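Local coordinates for protein bile salt hydrolase/transferase (Clostridium perfringens, PDB 2BJF) that hydrolyses the amide bond of glycine- and taurine-conjugated bile salts, releasing free bile acids, and also acts as a bile acid amine N-acyltransferase, at residues 20-25 with 275-280; 194-199 with 207-212; 291-296 with 317-322. All coordinates share one frame; numbering follows the deposited sequence. Where two conformers were deposited one is given.

Contact 1. Residues 20-25 with 275-280; sequences MDIEYS and LTQYTS. With DXC ((3alpha,5beta,12alpha)-3,12-dihydroxycholan-24-oic acid), chain B.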
loop_
_atom_site.group_PDB
_atom_site.type_symbol
_atom_site.label_atom_id
_atom_site.label_comp_id
_atom_site.label_asym_id
_atom_site.label_seq_id
_atom_site.Cartn_x
_atom_site.Cartn_y
_atom_site.Cartn_z
ATOM N N MET A 20 -4.868 -21.429 -13.181
ATOM C CA MET A 20 -6.134 -21.928 -12.659
ATOM C C MET A 20 -6.102 -21.868 -11.140
ATOM O O MET A 20 -5.393 -22.646 -10.501
ATOM C CB MET A 20 -6.393 -23.363 -13.129
ATOM C CG MET A 20 -7.566 -24.057 -12.430
ATOM S SD MET A 20 -9.160 -23.295 -12.761
ATOM C CE MET A 20 -9.364 -23.713 -14.486
ATOM N N ASP A 21 -6.871 -20.941 -10.570
ATOM C CA ASP A 21 -6.885 -20.732 -9.125
ATOM C C ASP A 21 -8.178 -21.255 -8.502
ATOM O O ASP A 21 -9.211 -20.577 -8.525
ATOM C CB ASP A 21 -6.680 -19.249 -8.783
ATOM C CG ASP A 21 -5.429 -18.655 -9.422
ATOM O OD1 ASP A 21 -4.482 -19.408 -9.743
ATOM O OD2 ASP A 21 -5.392 -17.418 -9.592
ATOM N N ILE A 22 -8.111 -22.472 -7.965
ATOM C CA ILE A 22 -9.246 -23.122 -7.296
ATOM C C ILE A 22 -8.768 -23.964 -6.107
ATOM O O ILE A 22 -7.587 -24.311 -6.018
ATOM C CB ILE A 22 -10.100 -23.996 -8.265
ATOM C CG1 ILE A 22 -9.214 -24.935 -9.093
ATOM C CG2 ILE A 22 -10.987 -23.118 -9.162
ATOM C CD1 ILE A 22 -9.977 -25.902 -9.983
ATOM N N GLU A 23 -9.688 -24.278 -5.195
ATOM C CA GLU A 23 -9.367 -25.053 -3.993
ATOM C C GLU A 23 -9.753 -26.533 -4.125
ATOM O O GLU A 23 -9.700 -27.292 -3.150
ATOM C CB GLU A 23 -10.020 -24.419 -2.752
ATOM C CG GLU A 23 -11.541 -24.612 -2.628
ATOM C CD GLU A 23 -12.365 -23.560 -3.364
ATOM O OE1 GLU A 23 -11.973 -23.126 -4.468
ATOM O OE2 GLU A 23 -13.430 -23.178 -2.834
ATOM N N TYR A 24 -10.122 -26.933 -5.340
ATOM C CA TYR A 24 -10.635 -28.276 -5.603
ATOM C C TYR A 24 -10.099 -28.852 -6.914
ATOM O O TYR A 24 -9.516 -28.133 -7.727
ATOM C CB TYR A 24 -12.172 -28.252 -5.628
ATOM C CG TYR A 24 -12.764 -27.313 -6.663
ATOM C CD1 TYR A 24 -13.079 -27.766 -7.945
ATOM C CD2 TYR A 24 -13.012 -25.973 -6.360
ATOM C CE1 TYR A 24 -13.620 -26.909 -8.900
ATOM C CE2 TYR A 24 -13.552 -25.107 -7.309
ATOM C CZ TYR A 24 -13.854 -25.583 -8.576
ATOM O OH TYR A 24 -14.391 -24.737 -9.520
ATOM N N SER A 25 -10.294 -30.154 -7.103
ATOM C CA SER A 25 -10.035 -30.806 -8.382
ATOM C C SER A 25 -11.343 -30.918 -9.152
ATOM O O SER A 25 -12.384 -31.218 -8.565
ATOM C CB SER A 25 -9.435 -32.197 -8.161
ATOM O OG SER A 25 -9.452 -32.964 -9.355
ATOM N N LEU A 275 -5.373 -22.577 -4.379
ATOM C CA LEU A 275 -4.067 -22.776 -5.015
ATOM C C LEU A 275 -4.117 -22.477 -6.503
ATOM O O LEU A 275 -5.163 -22.628 -7.132
ATOM C CB LEU A 275 -3.601 -24.233 -4.857
ATOM C CG LEU A 275 -3.741 -25.016 -3.551
ATOM C CD1 LEU A 275 -3.211 -26.434 -3.726
ATOM C CD2 LEU A 275 -3.020 -24.319 -2.420
ATOM N N THR A 276 -2.980 -22.072 -7.065
ATOM C CA THR A 276 -2.797 -22.134 -8.511
ATOM C C THR A 276 -2.540 -23.606 -8.832
ATOM O O THR A 276 -1.406 -24.092 -8.724
ATOM C CB THR A 276 -1.653 -21.225 -9.001
ATOM O OG1 THR A 276 -1.989 -19.860 -8.722
ATOM C CG2 THR A 276 -1.432 -21.384 -10.507
ATOM N N GLN A 277 -3.608 -24.307 -9.206
ATOM C CA GLN A 277 -3.560 -25.750 -9.446
ATOM C C GLN A 277 -2.703 -26.098 -10.659
ATOM O O GLN A 277 -1.937 -27.063 -10.626
ATOM C CB GLN A 277 -4.973 -26.320 -9.615
ATOM C CG GLN A 277 -5.876 -26.161 -8.391
ATOM C CD GLN A 277 -5.609 -27.173 -7.280
ATOM O OE1 GLN A 277 -6.104 -27.019 -6.164
ATOM N NE2 GLN A 277 -4.835 -28.212 -7.582
ATOM N N TYR A 278 -2.845 -25.310 -11.722
ATOM C CA TYR A 278 -2.032 -25.465 -12.928
ATOM C C TYR A 278 -1.818 -24.142 -13.658
ATOM O O TYR A 278 -2.554 -23.171 -13.449
ATOM C CB TYR A 278 -2.590 -26.550 -13.873
ATOM C CG TYR A 278 -3.864 -26.208 -14.622
ATOM C CD1 TYR A 278 -3.828 -25.462 -15.803
ATOM C CD2 TYR A 278 -5.098 -26.671 -14.175
ATOM C CE1 TYR A 278 -4.995 -25.161 -16.501
ATOM C CE2 TYR A 278 -6.269 -26.383 -14.871
ATOM C CZ TYR A 278 -6.210 -25.623 -16.026
ATOM O OH TYR A 278 -7.370 -25.337 -16.710
ATOM N N THR A 279 -0.790 -24.119 -14.498
ATOM C CA THR A 279 -0.503 -22.986 -15.361
ATOM C C THR A 279 -0.369 -23.512 -16.782
ATOM O O THR A 279 0.487 -24.355 -17.059
ATOM C CB THR A 279 0.788 -22.264 -14.932
ATOM O OG1 THR A 279 0.665 -21.834 -13.570
ATOM C CG2 THR A 279 1.059 -21.053 -15.818
ATOM N N SER A 280 -1.234 -23.029 -17.669
ATOM C CA SER A 280 -1.218 -23.449 -19.065
ATOM C C SER A 280 -0.715 -22.330 -19.969
ATOM O O SER A 280 -0.925 -21.148 -19.691
ATOM C CB SER A 280 -2.606 -23.915 -19.511
ATOM O OG SER A 280 -3.525 -22.840 -19.575
HETATM C C1 DXC B . -20.582 -28.006 -11.316
HETATM C C2 DXC B . -20.781 -27.343 -12.678
HETATM C C3 DXC B . -20.341 -28.227 -13.858
HETATM C C4 DXC B . -18.920 -28.802 -13.714
HETATM C C5 DXC B . -18.764 -29.434 -12.330
HETATM C C6 DXC B . -19.150 -28.513 -11.171
HETATM C C7 DXC B . -20.543 -27.456 -15.172
HETATM C C8 DXC B . -19.480 -26.387 -15.433
HETATM C C9 DXC B . -18.044 -26.866 -15.216
HETATM C C10 DXC B . -17.879 -27.669 -13.908
HETATM C C11 DXC B . -17.078 -25.680 -15.130
HETATM C C12 DXC B . -15.604 -26.061 -14.965
HETATM C C13 DXC B . -15.429 -26.913 -13.699
HETATM C C14 DXC B . -16.413 -28.094 -13.677
HETATM C C15 DXC B . -17.121 -24.595 -16.207
HETATM C C16 DXC B . -15.779 -23.876 -16.024
HETATM C C17 DXC B . -15.004 -24.646 -14.939
HETATM C C18 DXC B . -18.700 -29.912 -14.741
HETATM C C19 DXC B . -13.477 -24.439 -15.048
HETATM O O1 DXC B . -15.583 -26.124 -12.509
HETATM O O2 DXC B . -20.854 -27.055 -10.280
HETATM C C20 DXC B . -15.081 -26.856 -16.176
HETATM C C21 DXC B . -13.087 -22.978 -14.787
HETATM C C22 DXC B . -13.488 -22.491 -13.391
HETATM C C23 DXC B . -12.655 -21.319 -12.924
HETATM O O3 DXC B . -11.658 -20.963 -13.587
HETATM O O4 DXC B . -13.005 -20.745 -11.871
HETATM C C24 DXC B . -12.638 -25.357 -14.154
#
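The Tyr278 ring carries Met20 on one face: CB of Met20 stands 3.6 Å from the ring centroid, 17° off the normal and displaced toward the rim, in a CH-pi contact. A second ring, that of Tyr24, has Ile22 CB over one face and deoxycholate atom O1 at its edge, 3.5 Å from Tyr24 OH. With CG of Met20 anti to its backbone N (chi1 169°), CG stays close to ring atom CE2 of Tyr278, and the chain then bends twice, bringing CE back beside the hydroxyl. Its SD comes to 3.5 Å from deoxycholate O3, and CE lies 3.4 Å from Tyr278 OH, the hydroxyl that is hydrogen-bonded to Asp69. Met20 thus links the sheet to the product pocket.

Behind the side chains the backbones pair antiparallel. Met20 O accepts from Gln277 N (2.8 Å) and Met20 N donates to Tyr278 O (2.9 Å), so two consecutive residues face one, consistent with a beta bulge. At the non-hydrogen-bonded pair, Asp21 and Thr276 lie side by side and point the same way; Thr276 OG1 donates to Asp21 OD1 (2.7 Å) from above the carboxylate plane. That bond helps orient Asp21, whose OD2 takes a hydrogen bond from the N-terminal amine of Cys2, the inferred nucleophile, as suits an N-terminal nucleophile hydrolase. Strands 14-22 and 275-283 are neighbours within the six-stranded antiparallel sheet; strand 288-293 flanks the latter on its other edge, and helix 249-257 packs against Thr279.

Contact 2. Residues 194-199 with 207-212; sequences YNQVPE and LTALGQ. With TAU (2-aminoethanesulfonic acid), chain C.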
loop_
_atom_site.group_PDB
_atom_site.type_symbol
_atom_site.label_atom_id
_atom_site.label_comp_id
_atom_site.label_asym_id
_atom_site.label_seq_id
_atom_site.Cartn_x
_atom_site.Cartn_y
_atom_site.Cartn_z
ATOM N N TYR A 194 9.839 1.115 -13.681
ATOM C CA TYR A 194 10.622 -0.121 -13.721
ATOM C C TYR A 194 12.091 0.160 -13.437
ATOM O O TYR A 194 12.818 -0.707 -12.946
ATOM C CB TYR A 194 10.472 -0.828 -15.072
ATOM C CG TYR A 194 9.043 -0.977 -15.542
ATOM C CD1 TYR A 194 8.068 -1.530 -14.708
ATOM C CD2 TYR A 194 8.665 -0.569 -16.820
ATOM C CE1 TYR A 194 6.752 -1.665 -15.133
ATOM C CE2 TYR A 194 7.349 -0.700 -17.257
ATOM C CZ TYR A 194 6.401 -1.252 -16.408
ATOM O OH TYR A 194 5.101 -1.391 -16.828
ATOM N N ASN A 195 12.517 1.381 -13.753
ATOM C CA ASN A 195 13.894 1.808 -13.543
ATOM C C ASN A 195 14.160 2.158 -12.087
ATOM O O ASN A 195 13.359 2.839 -11.446
ATOM C CB ASN A 195 14.229 3.000 -14.442
ATOM C CG ASN A 195 14.204 2.646 -15.918
ATOM O OD1 ASN A 195 14.356 1.483 -16.295
ATOM N ND2 ASN A 195 14.013 3.653 -16.764
ATOM N N GLN A 196 15.294 1.684 -11.579
ATOM C CA GLN A 196 15.710 1.939 -10.202
ATOM C C GLN A 196 15.764 3.433 -9.886
ATOM O O GLN A 196 16.270 4.228 -10.683
ATOM C CB GLN A 196 17.076 1.291 -9.940
ATOM C CG GLN A 196 17.657 1.517 -8.539
ATOM C CD GLN A 196 16.956 0.714 -7.451
ATOM O OE1 GLN A 196 15.851 0.204 -7.640
ATOM N NE2 GLN A 196 17.604 0.607 -6.296
ATOM N N VAL A 197 15.214 3.801 -8.730
ATOM C CA VAL A 197 15.373 5.145 -8.182
ATOM C C VAL A 197 16.424 5.047 -7.069
ATOM O O VAL A 197 16.123 4.576 -5.970
ATOM C CB VAL A 197 14.036 5.726 -7.647
ATOM C CG1 VAL A 197 14.223 7.164 -7.173
ATOM C CG2 VAL A 197 12.957 5.666 -8.720
ATOM N N PRO A 198 17.672 5.462 -7.366
ATOM C CA PRO A 198 18.799 5.229 -6.458
ATOM C C PRO A 198 18.853 6.145 -5.233
ATOM O O PRO A 198 19.415 5.756 -4.205
ATOM C CB PRO A 198 20.019 5.471 -7.352
ATOM C CG PRO A 198 19.550 6.443 -8.369
ATOM C CD PRO A 198 18.090 6.161 -8.597
ATOM N N GLU A 199 18.290 7.346 -5.345
ATOM C CA GLU A 199 18.360 8.322 -4.258
ATOM C C GLU A 199 17.212 9.325 -4.246
ATOM O O GLU A 199 16.498 9.490 -5.238
ATOM C CB GLU A 199 19.710 9.060 -4.270
ATOM C CG GLU A 199 20.003 9.850 -5.544
ATOM C CD GLU A 199 21.316 10.617 -5.482
ATOM O OE1 GLU A 199 22.157 10.314 -4.607
ATOM O OE2 GLU A 199 21.509 11.527 -6.316
ATOM N N LEU A 207 18.539 10.297 1.279
ATOM C CA LEU A 207 17.909 8.981 1.244
ATOM C C LEU A 207 18.516 8.152 0.122
ATOM O O LEU A 207 18.662 8.632 -1.004
ATOM C CB LEU A 207 16.389 9.089 1.065
ATOM C CG LEU A 207 15.579 9.955 2.037
ATOM C CD1 LEU A 207 14.097 9.882 1.697
ATOM C CD2 LEU A 207 15.818 9.550 3.486
ATOM N N THR A 208 18.876 6.914 0.442
ATOM C CA THR A 208 19.509 6.014 -0.519
ATOM C C THR A 208 18.721 4.713 -0.658
ATOM O O THR A 208 18.268 4.142 0.338
ATOM C CB THR A 208 20.999 5.732 -0.155
ATOM O OG1 THR A 208 21.573 4.820 -1.100
ATOM C CG2 THR A 208 21.134 5.155 1.252
ATOM N N ALA A 209 18.548 4.263 -1.898
ATOM C CA ALA A 209 17.899 2.986 -2.171
ATOM C C ALA A 209 18.665 1.874 -1.466
ATOM O O ALA A 209 19.889 1.799 -1.567
ATOM C CB ALA A 209 17.842 2.729 -3.664
ATOM N N LEU A 210 17.944 1.030 -0.735
ATOM C CA LEU A 210 18.582 -0.032 0.041
ATOM C C LEU A 210 18.681 -1.341 -0.731
ATOM O O LEU A 210 19.393 -2.258 -0.325
ATOM C CB LEU A 210 17.876 -0.229 1.387
ATOM C CG LEU A 210 17.833 0.994 2.316
ATOM C CD1 LEU A 210 17.203 0.637 3.638
ATOM C CD2 LEU A 210 19.210 1.608 2.542
ATOM N N GLY A 211 17.967 -1.409 -1.850
ATOM C CA GLY A 211 18.018 -2.551 -2.752
ATOM C C GLY A 211 17.325 -2.228 -4.061
ATOM O O GLY A 211 16.754 -1.146 -4.218
ATOM N N GLN A 212 17.373 -3.169 -4.999
ATOM C CA GLN A 212 16.715 -2.994 -6.289
ATOM C C GLN A 212 15.198 -3.051 -6.158
ATOM O O GLN A 212 14.667 -3.810 -5.343
ATOM C CB GLN A 212 17.192 -4.053 -7.290
ATOM C CG GLN A 212 18.639 -3.896 -7.752
ATOM C CD GLN A 212 18.919 -2.563 -8.441
ATOM O OE1 GLN A 212 19.966 -1.959 -8.227
ATOM N NE2 GLN A 212 17.987 -2.106 -9.271
HETATM C C1 TAU C . 20.892 -3.425 -4.557
HETATM C C2 TAU C . 20.802 -4.621 -4.950
HETATM N N1 TAU C . 21.158 -2.224 -4.392
HETATM S S TAU C . 20.031 -5.695 -4.104
HETATM O O1 TAU C . 20.277 -5.478 -2.658
HETATM O O2 TAU C . 18.580 -5.607 -4.380
HETATM O O3 TAU C . 20.524 -7.040 -4.482
HETATM O O HOH W 1 15.008 -1.565 -10.140
HETATM O O HOH W 2 21.341 3.639 -4.291
HETATM O O HOH W 3 21.089 10.307 -1.356
#
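Gln196 lays its side-chain amide across that of Gln212, the two planes 32° apart and Gln196 CD 3.5 Å from Gln212 NE2. CG of Gln196 is anti to the backbone N (chi1 178°), and a bend at chi2 (73°) places CD near Gly211. There Gln196 NE2 donates to Gly211 O at 2.8 Å, a nearly straight bond that lies in the amide plane of Gln196 but meets the Gly211 carbonyl from above its plane. The other end is held as well: OE1 accepts from the backbone N of Gly213 and of Thr214, and a water bridges it to Gln212 NE2, weakly on that side. Bonds at both ends fix the rotation of the amide.

Ala209 points its CB at the other segment, 3.4 Å from Gln196 NE2 and equally near Val197 O. Beside it, Ala209 N donates to Pro198 O (2.9 Å), where the two runs enter the hairpin of strands 199-202 and 205-208. Pro198 O also accepts a hydrogen bond from a second water. A third water donates to Leu207 O at 3.0 Å and more weakly to Glu199 OE1.

The hairpin stands well away from the body of the chain and reaches two other subunits: Thr208 N is hydrogen-bonded to Asn187 OD1 of one neighbouring subunit, and Leu210, just past the hairpin, packs on Pro177 of another. A taurine lies alongside, its O2 receiving Gln212 N at 2.8 Å. Backbone groups, side-chain amides and waters carry most of the specific bonds, with Ala209 CB packed among them, which implies a junction set largely by directional polar bonds, and a sulfonate met here by a main-chain N-H.

Contact 3. Residues 291-296 with 317-322; sequences YNTYEN and YKYNKT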
loop_
_atom_site.group_PDB
_atom_site.type_symbol
_atom_site.label_atom_id
_atom_site.label_comp_id
_atom_site.label_asym_id
_atom_site.label_seq_id
_atom_site.Cartn_x
_atom_site.Cartn_y
_atom_site.Cartn_z
ATOM N N TYR A 291 1.763 -27.044 -20.179
ATOM C CA TYR A 291 1.267 -26.809 -18.824
ATOM C C TYR A 291 2.157 -27.441 -17.763
ATOM O O TYR A 291 2.860 -28.419 -18.023
ATOM C CB TYR A 291 -0.177 -27.319 -18.669
ATOM C CG TYR A 291 -0.275 -28.802 -18.392
ATOM C CD1 TYR A 291 -0.537 -29.274 -17.106
ATOM C CD2 TYR A 291 -0.093 -29.736 -19.413
ATOM C CE1 TYR A 291 -0.614 -30.638 -16.842
ATOM C CE2 TYR A 291 -0.169 -31.101 -19.158
ATOM C CZ TYR A 291 -0.430 -31.543 -17.872
ATOM O OH TYR A 291 -0.509 -32.893 -17.616
ATOM N N ASN A 292 2.125 -26.861 -16.569
ATOM C CA ASN A 292 2.624 -27.537 -15.377
ATOM C C ASN A 292 1.573 -27.459 -14.271
ATOM O O ASN A 292 0.518 -26.849 -14.463
ATOM C CB ASN A 292 3.996 -26.998 -14.941
ATOM C CG ASN A 292 3.959 -25.543 -14.482
ATOM O OD1 ASN A 292 2.898 -24.927 -14.363
ATOM N ND2 ASN A 292 5.139 -24.990 -14.216
ATOM N N THR A 293 1.847 -28.087 -13.132
ATOM C CA THR A 293 0.874 -28.146 -12.045
ATOM C C THR A 293 1.496 -27.741 -10.714
ATOM O O THR A 293 2.720 -27.612 -10.606
ATOM C CB THR A 293 0.245 -29.554 -11.914
ATOM O OG1 THR A 293 1.257 -30.506 -11.560
ATOM C CG2 THR A 293 -0.416 -29.978 -13.221
ATOM N N TYR A 294 0.651 -27.549 -9.703
ATOM C CA TYR A 294 1.125 -27.225 -8.358
ATOM C C TYR A 294 2.084 -28.301 -7.844
ATOM O O TYR A 294 3.108 -27.993 -7.229
ATOM C CB TYR A 294 -0.049 -27.045 -7.385
ATOM C CG TYR A 294 0.349 -26.318 -6.121
ATOM C CD1 TYR A 294 0.223 -24.932 -6.030
ATOM C CD2 TYR A 294 0.874 -27.008 -5.027
ATOM C CE1 TYR A 294 0.603 -24.249 -4.878
ATOM C CE2 TYR A 294 1.259 -26.335 -3.871
ATOM C CZ TYR A 294 1.120 -24.956 -3.806
ATOM O OH TYR A 294 1.497 -24.278 -2.671
ATOM N N GLU A 295 1.748 -29.558 -8.125
ATOM C CA GLU A 295 2.516 -30.709 -7.659
ATOM C C GLU A 295 3.776 -30.952 -8.491
ATOM O O GLU A 295 4.818 -31.322 -7.948
ATOM C CB GLU A 295 1.640 -31.965 -7.665
ATOM C CG GLU A 295 0.469 -31.935 -6.680
ATOM C CD GLU A 295 -0.817 -31.342 -7.259
ATOM O OE1 GLU A 295 -0.791 -30.721 -8.346
ATOM O OE2 GLU A 295 -1.869 -31.508 -6.609
ATOM N N ASN A 296 3.668 -30.754 -9.805
ATOM C CA ASN A 296 4.785 -30.977 -10.723
ATOM C C ASN A 296 5.058 -29.760 -11.598
ATOM O O ASN A 296 4.299 -29.467 -12.524
ATOM C CB ASN A 296 4.522 -32.208 -11.602
ATOM C CG ASN A 296 5.656 -32.488 -12.582
ATOM O OD1 ASN A 296 6.787 -32.037 -12.398
ATOM N ND2 ASN A 296 5.353 -33.249 -13.630
ATOM N N TYR A 317 -5.491 -37.005 -22.309
ATOM C CA TYR A 317 -4.171 -37.216 -21.723
ATOM C C TYR A 317 -4.201 -36.899 -20.229
ATOM O O TYR A 317 -4.832 -35.928 -19.803
ATOM C CB TYR A 317 -3.113 -36.376 -22.447
ATOM C CG TYR A 317 -2.708 -36.943 -23.793
ATOM C CD1 TYR A 317 -1.752 -37.955 -23.883
ATOM C CD2 TYR A 317 -3.283 -36.473 -24.973
ATOM C CE1 TYR A 317 -1.378 -38.489 -25.116
ATOM C CE2 TYR A 317 -2.914 -36.997 -26.212
ATOM C CZ TYR A 317 -1.961 -38.003 -26.275
ATOM O OH TYR A 317 -1.593 -38.529 -27.492
ATOM N N LYS A 318 -3.513 -37.728 -19.444
ATOM C CA LYS A 318 -3.562 -37.658 -17.982
ATOM C C LYS A 318 -2.903 -36.403 -17.405
ATOM O O LYS A 318 -1.774 -36.057 -17.757
ATOM C CB LYS A 318 -2.940 -38.918 -17.364
ATOM C CG LYS A 318 -3.211 -39.083 -15.872
ATOM C CD LYS A 318 -2.506 -40.303 -15.303
ATOM C CE LYS A 318 -2.650 -40.359 -13.788
ATOM N NZ LYS A 318 -1.952 -41.536 -13.196
ATOM N N TYR A 319 -3.639 -35.740 -16.515
ATOM C CA TYR A 319 -3.180 -34.570 -15.772
ATOM C C TYR A 319 -1.993 -34.953 -14.883
ATOM O O TYR A 319 -2.116 -35.809 -14.007
ATOM C CB TYR A 319 -4.347 -34.047 -14.933
ATOM C CG TYR A 319 -4.114 -32.775 -14.146
ATOM C CD1 TYR A 319 -4.107 -31.531 -14.775
ATOM C CD2 TYR A 319 -3.954 -32.816 -12.762
ATOM C CE1 TYR A 319 -3.919 -30.356 -14.045
ATOM C CE2 TYR A 319 -3.766 -31.651 -12.024
ATOM C CZ TYR A 319 -3.753 -30.426 -12.672
ATOM O OH TYR A 319 -3.566 -29.272 -11.944
ATOM N N ASN A 320 -0.846 -34.322 -15.127
ATOM C CA ASN A 320 0.407 -34.698 -14.469
ATOM C C ASN A 320 0.640 -33.974 -13.144
ATOM O O ASN A 320 1.037 -32.809 -13.127
ATOM C CB ASN A 320 1.593 -34.474 -15.421
ATOM C CG ASN A 320 2.880 -35.124 -14.929
ATOM O OD1 ASN A 320 3.165 -35.155 -13.730
ATOM N ND2 ASN A 320 3.673 -35.636 -15.864
ATOM N N LYS A 321 0.407 -34.677 -12.039
ATOM C CA LYS A 321 0.646 -34.120 -10.704
ATOM C C LYS A 321 1.673 -34.932 -9.905
ATOM O O LYS A 321 1.587 -35.045 -8.678
ATOM C CB LYS A 321 -0.674 -33.938 -9.934
ATOM C CG LYS A 321 -1.554 -35.183 -9.833
ATOM C CD LYS A 321 -2.913 -34.859 -9.211
ATOM C CE LYS A 321 -2.806 -34.608 -7.709
ATOM N NZ LYS A 321 -4.092 -34.127 -7.132
ATOM N N THR A 322 2.650 -35.487 -10.617
ATOM C CA THR A 322 3.748 -36.221 -9.994
ATOM C C THR A 322 5.053 -35.511 -10.330
ATOM O O THR A 322 5.452 -35.454 -11.495
ATOM C CB THR A 322 3.789 -37.690 -10.473
ATOM O OG1 THR A 322 2.506 -38.294 -10.272
ATOM C CG2 THR A 322 4.840 -38.486 -9.702
HETATM O O HOH W 4 -3.333 -29.741 -9.266
HETATM O O HOH W 5 3.001 -30.946 -14.572
#
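Thr293 and Tyr319 meet tip to tip, CG2 of Thr293 over one face of the ring and 3.4 Å from Tyr319 CZ, beside an ST motif built on the same threonine. OG1 of Thr293 sits between the backbone N and the carbonyl carbon (chi1 64°). From there it donates to Asn320 O at 2.8 Å, in the carbonyl plane and on a lone pair, while accepting from Asn296 N at 3.0 Å. Next along, Tyr291 OH receives Asn320 N (2.9 Å) at the edge of its ring, in plane. The main chain of Asn320 is therefore gripped on both its N-H and its C=O by side chains of the end of strand 288-293.

The Asn320 side chain is positioned in turn by an Asx turn, OD1 accepting from Thr322 N, and takes a weak bond from Asn296 ND2 (2.9 Å). Asn296 is itself fixed from the other end, where OD1 accepts from Ser324 N and Gln298 N. Further out, Met57 touches both Tyr291 and Tyr319, joining this corner to the sheet containing strands 54-61 and 315-318. On the solvent side Glu295 and Lys321 run side by side as a long salt bridge, OE2 to NZ 3.5 Å. The other carboxylate oxygen, Glu295 OE1, accepts from a water at 2.9 Å, and that water lies in the plane of the Tyr319 ring, 2.7 Å from its OH.

From the N terminus the chain first reaches residues 20-25, separated from their partner 275-280 by 249 residues, so contact 1 closes by far the longest loop. Contact 2 is nested inside it: residues 194-199 and 207-212 close a short hairpin, its centre about 35 Å from that of contact 1. Contact 3 follows in series, with 291-296 meeting 317-322 across a loop of 20 residues. Contacts 1 and 3 touch, since strands 275-283 and 288-293 are successive in the chain and adjacent in one sheet; contact 3 ties that sheet to the segment following strand 315-318 of the sheet that also holds strand 54-61. Contacts 2 and 3, although far apart, both touch the same neighbouring subunit.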